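Local coordinates for protein succinate dehydrogenase subunit A (PDB 7D6V) that is the FAD-carrying flavoprotein subunit of a succinate dehydrogenase and probably oxidises succinate, passing the electrons on to the enzyme's iron-sulfur and membrane subunits, at residues R517-V522 and D539-L544; G186-Y191 and G195-F200; G72-G77 and G425-S430; A55-M58 and K64-W67. One frame throughout, in Å; residues are numbered along the deposited sequence.

Interaction 1: R517-V522 and D539-L544; sequences RRYANV and DMRNML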
# COMPACT_ATOMS: atom_id res chain seq x y z
N ARG A 517 22.17 30.55 11.09
CA ARG A 517 23.55 30.99 10.93
C ARG A 517 24.49 29.81 10.76
O ARG A 517 25.43 29.86 9.95
CB ARG A 517 23.98 31.84 12.13
CG ARG A 517 25.39 32.38 12.02
CD ARG A 517 25.94 32.79 13.37
NE ARG A 517 25.87 31.70 14.33
CZ ARG A 517 26.77 30.73 14.44
NH1 ARG A 517 27.82 30.71 13.64
NH2 ARG A 517 26.62 29.78 15.35
N ARG A 518 24.26 28.73 11.51
CA ARG A 518 25.07 27.52 11.35
C ARG A 518 24.82 26.85 10.01
O ARG A 518 25.70 26.15 9.50
CB ARG A 518 24.78 26.54 12.48
CG ARG A 518 25.42 26.89 13.81
CD ARG A 518 24.96 25.95 14.90
NE ARG A 518 25.27 24.56 14.58
CZ ARG A 518 24.76 23.51 15.22
NH1 ARG A 518 23.91 23.69 16.21
NH2 ARG A 518 25.10 22.28 14.86
N TYR A 519 23.63 27.03 9.43
CA TYR A 519 23.32 26.43 8.14
C TYR A 519 24.23 26.92 7.02
O TYR A 519 24.39 26.22 6.02
CB TYR A 519 21.86 26.69 7.78
CG TYR A 519 21.44 26.08 6.46
CD1 TYR A 519 21.30 24.71 6.33
CD2 TYR A 519 21.19 26.87 5.35
CE1 TYR A 519 20.92 24.14 5.14
CE2 TYR A 519 20.81 26.31 4.15
CZ TYR A 519 20.68 24.95 4.05
OH TYR A 519 20.30 24.39 2.86
N ALA A 520 24.82 28.10 7.17
CA ALA A 520 25.72 28.61 6.13
C ALA A 520 27.00 27.80 6.01
O ALA A 520 27.73 27.98 5.03
CB ALA A 520 26.06 30.07 6.41
N ASN A 521 27.29 26.91 6.96
CA ASN A 521 28.50 26.11 6.97
C ASN A 521 28.25 24.65 6.66
O ASN A 521 29.14 23.82 6.87
CB ASN A 521 29.21 26.24 8.31
CG ASN A 521 29.74 27.63 8.56
OD1 ASN A 521 30.37 28.23 7.70
ND2 ASN A 521 29.48 28.15 9.76
N VAL A 522 27.06 24.30 6.16
CA VAL A 522 26.72 22.90 5.95
C VAL A 522 27.56 22.34 4.81
O VAL A 522 27.59 22.89 3.70
CB VAL A 522 25.22 22.72 5.70
CG1 VAL A 522 24.76 23.48 4.46
CG2 VAL A 522 24.87 21.26 5.58
N ASP A 539 16.84 20.56 1.49
CA ASP A 539 15.55 20.68 2.17
C ASP A 539 15.62 21.52 3.44
O ASP A 539 14.60 22.08 3.87
CB ASP A 539 15.00 19.30 2.52
CG ASP A 539 14.66 18.48 1.30
OD1 ASP A 539 14.12 19.04 0.33
OD2 ASP A 539 14.91 17.25 1.33
N MET A 540 16.80 21.60 4.07
CA MET A 540 16.91 22.28 5.35
C MET A 540 16.58 23.77 5.25
O MET A 540 16.08 24.35 6.22
CB MET A 540 18.30 22.08 5.93
CG MET A 540 18.41 20.94 6.93
SD MET A 540 17.22 21.07 8.27
CE MET A 540 18.00 22.30 9.30
N ARG A 541 16.84 24.40 4.10
CA ARG A 541 16.54 25.82 3.98
C ARG A 541 15.04 26.08 3.97
O ARG A 541 14.54 27.01 4.62
CB ARG A 541 17.23 26.40 2.74
CG ARG A 541 16.61 26.04 1.41
CD ARG A 541 17.47 26.49 0.24
NE ARG A 541 17.38 27.92 -0.01
CZ ARG A 541 16.93 28.46 -1.15
NH1 ARG A 541 16.53 27.67 -2.14
NH2 ARG A 541 16.89 29.77 -1.29
N ASN A 542 14.28 25.24 3.25
CA ASN A 542 12.83 25.32 3.29
C ASN A 542 12.31 25.05 4.69
O ASN A 542 11.39 25.73 5.16
CB ASN A 542 12.22 24.34 2.29
CG ASN A 542 12.84 24.45 0.92
OD1 ASN A 542 13.12 25.54 0.44
ND2 ASN A 542 13.06 23.31 0.28
N MET A 543 12.87 24.04 5.36
CA MET A 543 12.42 23.73 6.71
C MET A 543 12.67 24.89 7.66
O MET A 543 11.82 25.21 8.49
CB MET A 543 13.10 22.45 7.21
CG MET A 543 12.33 21.19 6.85
SD MET A 543 12.98 19.70 7.61
CE MET A 543 14.27 19.26 6.46
N LEU A 544 13.83 25.54 7.54
CA LEU A 544 14.13 26.68 8.41
C LEU A 544 13.19 27.84 8.15
O LEU A 544 12.70 28.48 9.10
CB LEU A 544 15.58 27.11 8.21
CG LEU A 544 16.67 26.20 8.79
CD1 LEU A 544 18.04 26.60 8.27
CD2 LEU A 544 16.65 26.23 10.31
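Tyr519 meets three residues of one helix, Met540, Arg541 and Leu544, and the contact is almost wholly apolar. Tyr519 CE1 comes 3.4 Å from Met540 CB, while the methyl CD1 of Leu544 lies 3.9 Å from Tyr519 CB, near the root of the ring. Toward the phenol end, Tyr519 OH passes 3.7 Å from Arg541 CB. CG of Tyr519 stands opposite its own backbone N (chi1 -179°), which carries the ring across to helix 532-556. All three neighbours approach the ring at a slant. Only the base of Arg541 takes part; its chain bends away, as does that of Met540. Val522 CG1 lies over one ring face, 3.9 Å above the plane and offset toward the rim.

Polar links run outside this pairing. Tyr519 OH hydrogen-bonds to Ala537 O, so the phenol is tied to the same helix its ring packs against. Arg518 forms salt bridges with Glu487 and Glu479.

The contact lies in the C-terminal flavoprotein region and joins the chain around the C-terminal part of helix 502-518 to helix 532-556. Leu544 also touches Leu515 and Lys516 of helix 502-518, and Met543 touches His485 and Leu488 of helix 481-495.

Interaction 2: G186-Y191 and G195-F200; sequences GAFGYY and GNFVLF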
# COMPACT_ATOMS: atom_id res chain seq x y z
N GLY A 186 8.85 29.52 -14.84
CA GLY A 186 9.26 28.14 -14.89
C GLY A 186 9.76 27.66 -13.54
O GLY A 186 9.77 28.40 -12.56
N ALA A 187 10.17 26.40 -13.52
CA ALA A 187 10.67 25.75 -12.32
C ALA A 187 12.04 25.14 -12.59
O ALA A 187 12.29 24.62 -13.67
CB ALA A 187 9.70 24.68 -11.83
N PHE A 188 12.91 25.21 -11.59
CA PHE A 188 14.26 24.67 -11.67
C PHE A 188 14.44 23.61 -10.60
O PHE A 188 14.04 23.80 -9.45
CB PHE A 188 15.30 25.79 -11.50
CG PHE A 188 16.72 25.32 -11.51
CD1 PHE A 188 17.41 25.19 -12.69
CD2 PHE A 188 17.37 25.01 -10.32
CE1 PHE A 188 18.72 24.76 -12.70
CE2 PHE A 188 18.67 24.58 -10.33
CZ PHE A 188 19.35 24.45 -11.51
N GLY A 189 15.04 22.49 -10.98
CA GLY A 189 15.25 21.42 -10.02
C GLY A 189 16.32 20.47 -10.49
O GLY A 189 17.05 20.74 -11.44
N TYR A 190 16.40 19.33 -9.81
CA TYR A 190 17.40 18.32 -10.12
C TYR A 190 16.77 16.94 -10.12
O TYR A 190 15.76 16.71 -9.45
CB TYR A 190 18.58 18.36 -9.12
CG TYR A 190 18.18 18.05 -7.70
CD1 TYR A 190 17.79 19.06 -6.83
CD2 TYR A 190 18.18 16.75 -7.22
CE1 TYR A 190 17.42 18.79 -5.54
CE2 TYR A 190 17.81 16.47 -5.92
CZ TYR A 190 17.44 17.49 -5.09
OH TYR A 190 17.07 17.22 -3.79
N TYR A 191 17.38 16.04 -10.87
CA TYR A 191 17.02 14.63 -10.82
C TYR A 191 17.71 13.97 -9.64
O TYR A 191 18.92 14.13 -9.46
CB TYR A 191 17.42 13.93 -12.12
CG TYR A 191 16.59 14.30 -13.32
CD1 TYR A 191 17.13 15.06 -14.34
CD2 TYR A 191 15.28 13.88 -13.44
CE1 TYR A 191 16.39 15.40 -15.45
CE2 TYR A 191 14.53 14.21 -14.55
CZ TYR A 191 15.09 14.97 -15.54
OH TYR A 191 14.34 15.31 -16.65
N GLY A 195 21.53 13.67 -10.23
CA GLY A 195 21.98 14.97 -9.77
C GLY A 195 22.07 16.03 -10.84
O GLY A 195 22.66 17.09 -10.60
N ASN A 196 21.49 15.79 -12.01
CA ASN A 196 21.55 16.72 -13.12
C ASN A 196 20.38 17.69 -13.06
O ASN A 196 19.31 17.37 -12.55
CB ASN A 196 21.54 15.97 -14.45
CG ASN A 196 22.88 15.34 -14.77
OD1 ASN A 196 23.92 15.98 -14.67
ND2 ASN A 196 22.85 14.07 -15.15
N PHE A 197 20.59 18.88 -13.61
CA PHE A 197 19.67 20.00 -13.44
C PHE A 197 18.69 20.08 -14.61
O PHE A 197 19.08 20.02 -15.78
CB PHE A 197 20.43 21.31 -13.29
CG PHE A 197 21.34 21.33 -12.10
CD1 PHE A 197 20.90 20.85 -10.88
CD2 PHE A 197 22.63 21.81 -12.19
CE1 PHE A 197 21.73 20.85 -9.78
CE2 PHE A 197 23.46 21.82 -11.10
CZ PHE A 197 23.01 21.34 -9.89
N VAL A 198 17.41 20.24 -14.27
CA VAL A 198 16.33 20.33 -15.22
C VAL A 198 15.58 21.63 -15.00
O VAL A 198 15.29 22.02 -13.86
CB VAL A 198 15.38 19.11 -15.12
CG1 VAL A 198 14.84 18.96 -13.71
CG2 VAL A 198 14.26 19.21 -16.13
N LEU A 199 15.29 22.33 -16.09
CA LEU A 199 14.54 23.57 -16.08
C LEU A 199 13.27 23.39 -16.89
O LEU A 199 13.33 23.02 -18.07
CB LEU A 199 15.37 24.73 -16.64
CG LEU A 199 14.60 26.00 -16.96
CD1 LEU A 199 14.09 26.66 -15.69
CD2 LEU A 199 15.46 26.96 -17.76
N PHE A 200 12.13 23.65 -16.27
CA PHE A 200 10.85 23.69 -16.94
C PHE A 200 10.50 25.14 -17.24
O PHE A 200 10.88 26.05 -16.50
CB PHE A 200 9.76 23.04 -16.09
CG PHE A 200 10.08 21.62 -15.70
CD1 PHE A 200 9.70 20.57 -16.52
CD2 PHE A 200 10.76 21.34 -14.53
CE1 PHE A 200 9.99 19.27 -16.17
CE2 PHE A 200 11.05 20.05 -14.18
CZ PHE A 200 10.67 19.01 -15.00
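Phe188 has CG trans to its backbone N (chi1 177°), whereas Phe197 has CG trans to its carbonyl carbon (chi1 -61°); these settings bring the two rings together on one face of a beta hairpin formed by strands 184-191 and 197-200. Phe188 CZ lies 3.7 Å from Phe197 CG, with the ring planes inclined at 39°. Tyr190 shares this face, and its CB sits at the edge of the Phe197 ring, 3.8 Å from Phe197 CD1.

The strands run antiparallel. Gly189 and Val198 form a hydrogen-bonded pair: Gly189 N reaches Val198 O at 2.9 Å, nearly in line with the carbonyl, while the return bond from Val198 N comes to Gly189 O from above the carbonyl plane. Phe188 with Leu199 and Tyr190 with Phe197 are non-hydrogen-bonded pairs. Toward the turn, Tyr191 N bonds to Asn196 O, and Gly195 N bonds to Tyr191 O at 2.8 Å. Gly195 has positive phi, a conformation that favours glycine.

Strand 172-179 lies beside 184-191, and strand 5-7 beside 197-200. Helix 458-469 packs on Phe188 and Phe197, and the Tyr190 ring meets Trp534 and His535. Tyr191 OH hydrogen-bonds to Glu5, while Val198 CG1 rests over one face of the Tyr191 ring, 4.2 Å above its plane and displaced toward the rim.

Interaction 3: G72-G77 and G425-S430; sequences GDTMRG and GGNSLS. With FAD (flavin-adenine dinucleotide), chain D.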
# COMPACT_ATOMS: atom_id res chain seq x y z
N GLY A 72 -22.04 23.73 7.49
CA GLY A 72 -22.09 24.09 8.90
C GLY A 72 -21.15 23.26 9.75
O GLY A 72 -20.52 23.77 10.67
N ASP A 73 -21.04 21.97 9.44
CA ASP A 73 -20.12 21.11 10.17
C ASP A 73 -18.68 21.55 9.97
O ASP A 73 -17.88 21.57 10.91
CB ASP A 73 -20.29 19.66 9.72
CG ASP A 73 -21.57 19.05 10.23
OD1 ASP A 73 -22.29 19.72 11.00
OD2 ASP A 73 -21.86 17.89 9.87
N THR A 74 -18.31 21.91 8.73
CA THR A 74 -16.96 22.38 8.46
C THR A 74 -16.69 23.71 9.16
O THR A 74 -15.61 23.92 9.71
CB THR A 74 -16.75 22.50 6.95
OG1 THR A 74 -16.72 21.20 6.37
CG2 THR A 74 -15.44 23.21 6.64
N MET A 75 -17.67 24.62 9.15
CA MET A 75 -17.47 25.91 9.79
C MET A 75 -17.35 25.78 11.30
O MET A 75 -16.60 26.52 11.94
CB MET A 75 -18.61 26.86 9.42
CG MET A 75 -18.60 27.30 7.97
SD MET A 75 -17.08 28.09 7.44
CE MET A 75 -17.12 29.59 8.41
N ARG A 76 -18.10 24.84 11.90
CA ARG A 76 -17.98 24.58 13.33
C ARG A 76 -16.61 24.01 13.67
O ARG A 76 -15.95 24.47 14.61
CB ARG A 76 -19.07 23.61 13.77
CG ARG A 76 -20.26 24.25 14.40
CD ARG A 76 -21.21 23.20 14.91
NE ARG A 76 -21.82 22.45 13.81
CZ ARG A 76 -22.87 22.88 13.11
NH1 ARG A 76 -23.43 24.04 13.39
NH2 ARG A 76 -23.35 22.13 12.13
N GLY A 77 -16.18 22.99 12.94
CA GLY A 77 -14.89 22.37 13.12
C GLY A 77 -13.81 23.19 12.44
O GLY A 77 -13.40 22.89 11.31
N GLY A 425 -12.13 15.18 10.08
CA GLY A 425 -11.65 13.97 9.44
C GLY A 425 -12.46 13.67 8.20
O GLY A 425 -13.69 13.71 8.23
N GLY A 426 -11.78 13.37 7.09
CA GLY A 426 -12.42 13.12 5.82
C GLY A 426 -12.49 14.33 4.91
O GLY A 426 -12.65 14.16 3.70
N ASN A 427 -12.34 15.53 5.46
CA ASN A 427 -12.45 16.74 4.64
C ASN A 427 -11.21 16.96 3.79
O ASN A 427 -11.30 17.58 2.73
CB ASN A 427 -12.71 17.95 5.53
CG ASN A 427 -14.17 18.28 5.67
OD1 ASN A 427 -15.04 17.54 5.21
ND2 ASN A 427 -14.47 19.40 6.32
N SER A 428 -10.05 16.48 4.24
CA SER A 428 -8.83 16.71 3.47
C SER A 428 -8.85 15.94 2.15
O SER A 428 -8.45 16.47 1.11
CB SER A 428 -7.61 16.32 4.29
OG SER A 428 -7.70 16.88 5.58
N LEU A 429 -9.29 14.68 2.18
CA LEU A 429 -9.28 13.86 0.98
C LEU A 429 -10.20 14.43 -0.10
O LEU A 429 -9.84 14.44 -1.28
CB LEU A 429 -9.66 12.42 1.31
CG LEU A 429 -8.65 11.63 2.14
CD1 LEU A 429 -9.13 10.20 2.33
CD2 LEU A 429 -7.29 11.65 1.48
N SER A 430 -11.38 14.91 0.29
CA SER A 430 -12.28 15.52 -0.68
C SER A 430 -11.83 16.93 -1.08
O SER A 430 -12.07 17.35 -2.22
CB SER A 430 -13.70 15.55 -0.13
OG SER A 430 -13.77 16.25 1.10
PA FAD D . 0.65 14.53 -0.95
O1A FAD D . -0.03 13.60 -1.89
O2A FAD D . 0.86 14.12 0.45
O5B FAD D . 2.11 14.81 -1.56
C5B FAD D . 2.44 15.98 -2.28
C4B FAD D . 3.32 15.62 -3.47
O4B FAD D . 4.22 16.68 -3.77
C3B FAD D . 4.18 14.40 -3.25
O3B FAD D . 4.12 13.62 -4.44
C2B FAD D . 5.58 14.95 -3.13
O2B FAD D . 6.57 14.03 -3.58
C1B FAD D . 5.51 16.15 -4.01
N9A FAD D . 6.55 17.14 -3.66
C8A FAD D . 6.72 17.71 -2.47
N7A FAD D . 7.77 18.56 -2.50
C5A FAD D . 8.28 18.53 -3.74
C6A FAD D . 9.38 19.18 -4.45
N6A FAD D . 10.18 20.07 -3.85
N1A FAD D . 9.57 18.86 -5.74
C2A FAD D . 8.78 17.99 -6.38
N3A FAD D . 7.77 17.36 -5.79
C4A FAD D . 7.47 17.59 -4.50
N1 FAD D . -6.86 12.95 5.78
C2 FAD D . -8.12 12.49 5.81
O2 FAD D . -9.02 13.20 5.36
N3 FAD D . -8.45 11.29 6.30
C4 FAD D . -7.55 10.47 6.81
O4 FAD D . -7.88 9.36 7.26
C4X FAD D . -6.14 10.89 6.82
N5 FAD D . -5.17 10.10 7.32
C5X FAD D . -3.90 10.51 7.31
C6 FAD D . -2.91 9.69 7.82
C7 FAD D . -1.59 10.10 7.83
C7M FAD D . -0.52 9.22 8.38
C8 FAD D . -1.24 11.43 7.28
C8M FAD D . 0.19 11.88 7.28
C9 FAD D . -2.22 12.26 6.76
C9A FAD D . -3.53 11.84 6.76
N10 FAD D . -4.52 12.68 6.24
C10 FAD D . -5.84 12.21 6.26
C1' FAD D . -4.19 13.98 5.68
C2' FAD D . -4.23 13.90 4.16
O2' FAD D . -3.74 12.64 3.72
C3' FAD D . -3.35 14.96 3.50
O3' FAD D . -3.89 16.24 3.80
C4' FAD D . -3.33 14.77 1.99
O4' FAD D . -2.79 13.50 1.67
C5' FAD D . -2.50 15.83 1.29
O5' FAD D . -2.38 15.44 -0.07
P FAD D . -1.60 16.31 -1.15
O1P FAD D . -2.02 15.82 -2.49
O2P FAD D . -1.77 17.76 -0.84
O3P FAD D . -0.05 15.97 -0.92
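Thr74 and Asn427 join two helices through one side-chain hydrogen bond: Asn427 ND2 donates to Thr74 OG1 at 2.9 Å. The bond is bent, with an N-H...O angle of 144°, and OG1 is tilted 16° from the amide plane. A chi1 of -69° sets Thr74 OG1 beside the backbone N and turns it toward Asn427 ND2. The other end of the amide is held too: Asn427 OD1 bonds to His70 NE2, so both polar atoms of this buried side chain have partners on helix 67-76, which limits rotation of the amide.

Asn427 opens the helix that meets the flavin. Gly426, its N-cap residue, gives a weak hydrogen bond from N to FAD O2 at 3.3 Å; Ser428 CB and Leu429 CG each approach the same oxygen to 3.6 Å. Placing a helix N-terminus beside this carbonyl would be expected to favour negative charge there.

Farther out, Asp73 OD1 receives Arg76 NH2 in a salt bridge of 2.9 Å, in the guanidinium plane, while Asp73 OD2 pairs with Arg128. The contact thus sets helix 67-76 against the start of helix 427-448, with helix 84-102 touching Thr74 and Asn427, and strand 54-55 beside Asn427 and Leu429.

Interaction 4: A55-M58 and K64-W67; sequences AAAM and KDSW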
# COMPACT_ATOMS: atom_id res chain seq x y z
N ALA A 55 -15.30 12.89 2.94
CA ALA A 55 -16.55 13.49 3.37
C ALA A 55 -17.24 14.09 2.15
O ALA A 55 -16.74 15.04 1.55
CB ALA A 55 -16.29 14.54 4.44
N ALA A 56 -18.39 13.53 1.79
CA ALA A 56 -19.16 14.01 0.65
C ALA A 56 -20.63 13.77 0.91
O ALA A 56 -21.03 12.64 1.21
CB ALA A 56 -18.72 13.32 -0.65
N ALA A 57 -21.44 14.82 0.78
CA ALA A 57 -22.88 14.74 1.05
C ALA A 57 -23.59 14.07 -0.13
O ALA A 57 -24.40 14.67 -0.84
CB ALA A 57 -23.44 16.12 1.34
N MET A 58 -23.27 12.79 -0.32
CA MET A 58 -23.91 11.99 -1.35
C MET A 58 -25.29 11.49 -0.94
O MET A 58 -26.08 11.13 -1.82
CB MET A 58 -23.02 10.81 -1.73
CG MET A 58 -21.76 11.22 -2.47
SD MET A 58 -20.77 9.83 -3.04
CE MET A 58 -20.48 8.96 -1.51
N LYS A 64 -31.29 12.87 4.70
CA LYS A 64 -31.43 14.17 5.35
C LYS A 64 -30.19 15.03 5.22
O LYS A 64 -30.23 16.21 5.59
CB LYS A 64 -31.77 13.98 6.83
CG LYS A 64 -33.26 13.85 7.11
CD LYS A 64 -33.53 13.89 8.60
CE LYS A 64 -32.62 12.94 9.35
NZ LYS A 64 -32.63 13.20 10.82
N ASP A 65 -29.09 14.48 4.72
CA ASP A 65 -27.87 15.25 4.53
C ASP A 65 -28.03 16.23 3.37
O ASP A 65 -28.84 16.04 2.46
CB ASP A 65 -26.69 14.32 4.26
CG ASP A 65 -25.38 14.89 4.73
OD1 ASP A 65 -25.38 16.03 5.24
OD2 ASP A 65 -24.35 14.22 4.59
N SER A 66 -27.24 17.29 3.42
CA SER A 66 -27.21 18.30 2.37
C SER A 66 -25.86 18.99 2.43
O SER A 66 -25.08 18.78 3.36
CB SER A 66 -28.37 19.29 2.51
OG SER A 66 -28.41 19.86 3.80
N TRP A 67 -25.59 19.82 1.43
CA TRP A 67 -24.36 20.60 1.46
C TRP A 67 -24.40 21.69 2.51
O TRP A 67 -23.35 22.11 2.99
CB TRP A 67 -24.05 21.18 0.07
CG TRP A 67 -24.91 22.34 -0.35
CD1 TRP A 67 -26.00 22.29 -1.16
CD2 TRP A 67 -24.74 23.72 0.01
NE1 TRP A 67 -26.52 23.55 -1.32
CE2 TRP A 67 -25.77 24.44 -0.61
CE3 TRP A 67 -23.82 24.41 0.81
CZ2 TRP A 67 -25.91 25.82 -0.47
CZ3 TRP A 67 -23.96 25.77 0.95
CH2 TRP A 67 -24.99 26.46 0.32
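An inverse gamma turn centred on Ala57 packs against the residues leading into helix 67-76, within the connection that follows strand 54-55. The turn is marked by a weak bond from Met58 N to Ala56 O, and it presents the methyl of Ala57 to the opposing backbone. Ala57 CB lies 3.7 Å from Ser66 O and 3.9 Å from Asp65 OD2, which is equally close to Ala57 CA. No hydrogen bond crosses between 55-58 and 64-67; the methyl simply settles among these oxygens.

Asp65 CG is swung away from its backbone N (chi1 -151°), which directs the carboxylate toward Ala57. Its other oxygen, OD1, accepts the backbone N of Ser66 at 2.9 Å, with the donor 41° out of the carboxylate plane. The same OD1 forms a salt bridge with Arg128, whose backbone also bonds to Ala56. Ser66 occupies the N-cap position, and Trp67, which begins the helix, touches Gln92 of helix 84-102.

The two carboxylate oxygens thus differ in surroundings: OD1 takes Ser66 N and Arg128, while OD2, also hydrogen-bonded outside the two segments, has the Ala57 methyl beside it. The nearby arginine would be expected to stabilise the ionised form of this buried acid.

Interactions 3 and 4 are neighbours, with centres about 11 Å apart, and they touch where Ala55 N probably hydrogen-bonds to Gly426 O. They also share helix 67-76: interaction 4 packs at its start and interaction 3 near its end. Along the chain interaction 4 closes first, before interaction 3 opens the long span that contains the hairpin of interaction 2, about 37 Å away between centres and across the middle of the chain. Interaction 1 comes last, in the C-terminal flavoprotein region, its centre about 20 Å from that of interaction 2. Only interaction 3 touches the FAD, at its flavin end, while side chains of interactions 2 and 1 come to about 7 and 10 Å from the cofactor.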